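Local coordinates for protein CurF (Lyngbya majuscula, PDB 2Q35) that probably decarboxylates a carrier-bound intermediate during beta-branching of a polyketide chain, as the ECH2 domain of CurF, a member of the crotonase superfamily, at residues Asp88-Ile93 with Ser199-Lys204. The protein carries 1 engineered substitution. Numbering follows the deposited sequence.
Sequences DCEIPI and SLVALK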
loop_
_atom_site.group_PDB
_atom_site.type_symbol
_atom_site.label_atom_id
_atom_site.label_comp_id
_atom_site.label_asym_id
_atom_site.label_seq_id
_atom_site.Cartn_x
_atom_site.Cartn_y
_atom_site.Cartn_z
ATOM N N ASP A 88 13.500 -17.764 -9.364
ATOM C CA ASP A 88 14.789 -17.887 -10.053
ATOM C C ASP A 88 14.767 -17.389 -11.504
ATOM O O ASP A 88 15.826 -17.101 -12.061
ATOM C CB ASP A 88 15.321 -19.315 -9.984
ATOM C CG ASP A 88 16.006 -19.626 -8.646
ATOM O OD1 ASP A 88 16.137 -18.717 -7.782
ATOM O OD2 ASP A 88 16.429 -20.786 -8.472
ATOM N N CYS A 89 13.589 -17.282 -12.106
ATOM C CA CYS A 89 13.502 -16.842 -13.505
ATOM C C CYS A 89 13.919 -15.368 -13.577
ATOM O O CYS A 89 13.393 -14.534 -12.833
ATOM C CB CYS A 89 12.055 -16.993 -13.969
ATOM S SG CYS A 89 11.833 -16.433 -15.701
ATOM N N GLU A 90 14.861 -15.046 -14.470
ATOM C CA GLU A 90 15.458 -13.706 -14.468
ATOM C C GLU A 90 14.751 -12.690 -15.338
ATOM O O GLU A 90 15.072 -11.497 -15.277
ATOM C CB GLU A 90 16.944 -13.775 -14.814
ATOM C CG GLU A 90 17.204 -14.036 -16.284
ATOM C CD GLU A 90 18.681 -14.159 -16.646
ATOM O OE1 GLU A 90 19.559 -13.859 -15.800
ATOM O OE2 GLU A 90 18.953 -14.549 -17.810
ATOM N N ILE A 91 13.811 -13.167 -16.150
ATOM C CA ILE A 91 12.996 -12.276 -16.993
ATOM C C ILE A 91 11.595 -12.113 -16.419
ATOM O O ILE A 91 11.119 -12.959 -15.675
ATOM C CB ILE A 91 12.957 -12.732 -18.479
ATOM C CG1 ILE A 91 12.480 -14.185 -18.604
ATOM C CG2 ILE A 91 14.352 -12.522 -19.134
ATOM C CD1 ILE A 91 12.082 -14.567 -20.032
ATOM N N PRO A 92 10.929 -10.986 -16.740
ATOM C CA PRO A 92 9.584 -10.767 -16.174
ATOM C C PRO A 92 8.572 -11.861 -16.531
ATOM O O PRO A 92 8.581 -12.403 -17.654
ATOM C CB PRO A 92 9.119 -9.451 -16.822
ATOM C CG PRO A 92 10.241 -8.913 -17.580
ATOM C CD PRO A 92 11.410 -9.860 -17.560
ATOM N N ILE A 93 7.729 -12.170 -15.554
ATOM C CA ILE A 93 6.668 -13.161 -15.701
ATOM C C ILE A 93 5.313 -12.490 -15.471
ATOM O O ILE A 93 5.143 -11.744 -14.492
ATOM C CB ILE A 93 6.840 -14.324 -14.683
ATOM C CG1 ILE A 93 8.185 -15.022 -14.845
ATOM C CG2 ILE A 93 5.679 -15.369 -14.783
ATOM C CD1 ILE A 93 8.450 -15.996 -13.659
ATOM N N SER A 199 18.189 -4.685 -20.079
ATOM C CA SER A 199 17.531 -3.706 -19.210
ATOM C C SER A 199 16.400 -4.357 -18.417
ATOM O O SER A 199 16.188 -4.042 -17.234
ATOM C CB SER A 199 16.994 -2.540 -20.048
ATOM O OG SER A 199 18.058 -1.814 -20.651
ATOM N N LEU A 200 15.669 -5.266 -19.061
ATOM C CA LEU A 200 14.588 -5.995 -18.358
ATOM C C LEU A 200 15.142 -6.820 -17.192
ATOM O O LEU A 200 14.588 -6.795 -16.086
ATOM C CB LEU A 200 13.810 -6.877 -19.319
ATOM C CG LEU A 200 12.951 -6.111 -20.341
ATOM C CD1 LEU A 200 12.443 -7.133 -21.388
ATOM C CD2 LEU A 200 11.816 -5.405 -19.662
ATOM N N VAL A 201 16.241 -7.531 -17.441
ATOM C CA VAL A 201 16.853 -8.399 -16.435
ATOM C C VAL A 201 17.367 -7.551 -15.254
ATOM O O VAL A 201 17.085 -7.856 -14.081
ATOM C CB VAL A 201 17.965 -9.266 -17.056
ATOM C CG1 VAL A 201 18.757 -10.004 -15.950
ATOM C CG2 VAL A 201 17.358 -10.245 -18.052
ATOM N N ALA A 202 18.038 -6.451 -15.580
ATOM C CA ALA A 202 18.612 -5.549 -14.567
ATOM C C ALA A 202 17.516 -4.898 -13.721
ATOM O O ALA A 202 17.594 -4.838 -12.482
ATOM C CB ALA A 202 19.470 -4.513 -15.221
ATOM N N LEU A 203 16.452 -4.451 -14.391
ATOM C CA LEU A 203 15.360 -3.818 -13.685
ATOM C C LEU A 203 14.678 -4.807 -12.757
ATOM O O LEU A 203 14.389 -4.475 -11.614
ATOM C CB LEU A 203 14.332 -3.252 -14.700
ATOM C CG LEU A 203 13.148 -2.533 -14.053
ATOM C CD1 LEU A 203 13.601 -1.330 -13.244
ATOM C CD2 LEU A 203 12.127 -2.099 -15.172
ATOM N N LYS A 204 14.379 -6.006 -13.263
ATOM C CA LYS A 204 13.662 -7.001 -12.459
ATOM C C LYS A 204 14.467 -7.354 -11.218
ATOM O O LYS A 204 13.899 -7.471 -10.108
ATOM C CB LYS A 204 13.359 -8.270 -13.280
ATOM C CG LYS A 204 12.705 -9.329 -12.422
ATOM C CD LYS A 204 12.274 -10.538 -13.195
ATOM C CE LYS A 204 11.923 -11.666 -12.238
ATOM N NZ LYS A 204 10.914 -12.580 -12.833
HETATM O O HOH W 1 16.506 -10.457 -13.231
#
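The carbonyl oxygen of C89 is the first acceptor met by the side chain of K204, which reaches the loop from helix 197-230; the bond from K204 NZ to C89 O is weak, at 3.2 Å. One residue on, the backbone of E90 lies against the helix: its carbonyl oxygen is 3.6 Å from CD of K204 and also touches V201, while a water donates both to E90 O and to V201 O, tying the loop to a carbonyl near the start of helix 197-230. The carboxylate of E90 brings OE1 to within 3.9 Å of V201 CG1, whereas its OE2 forms a salt bridge with R197 at the start of the same helix. The other methyl of V201, CG2, meets CG2 of I91 at 3.9 Å. I91 O takes the stronger bond from K204 NZ, 2.9 Å long, with the donor standing 55° out of the carbonyl plane. CG of K204 stands anti to the backbone N (chi1 176°) and the chain continues extended beyond it, which carries NZ to the loop; the ammonium group, bonded to both carbonyls, also forms a salt bridge with D113. An alanine in place of K204 would probably leave D113 without its charged mate and both loop carbonyls without this donor. At P92 the ring takes over, its CD packing 4.2 Å from CB of L200, with Y156 of the second subunit nearby. I93, whose CG1 lies 4.2 Å from K204 NZ, begins strand 93-97, and its amide N bonds to the same D113 carboxylate. The contact thus fastens the long helix 197-230 to the loop entering a parallel strand of the central sheet, a junction within the crotonase fold close to the subunit interface.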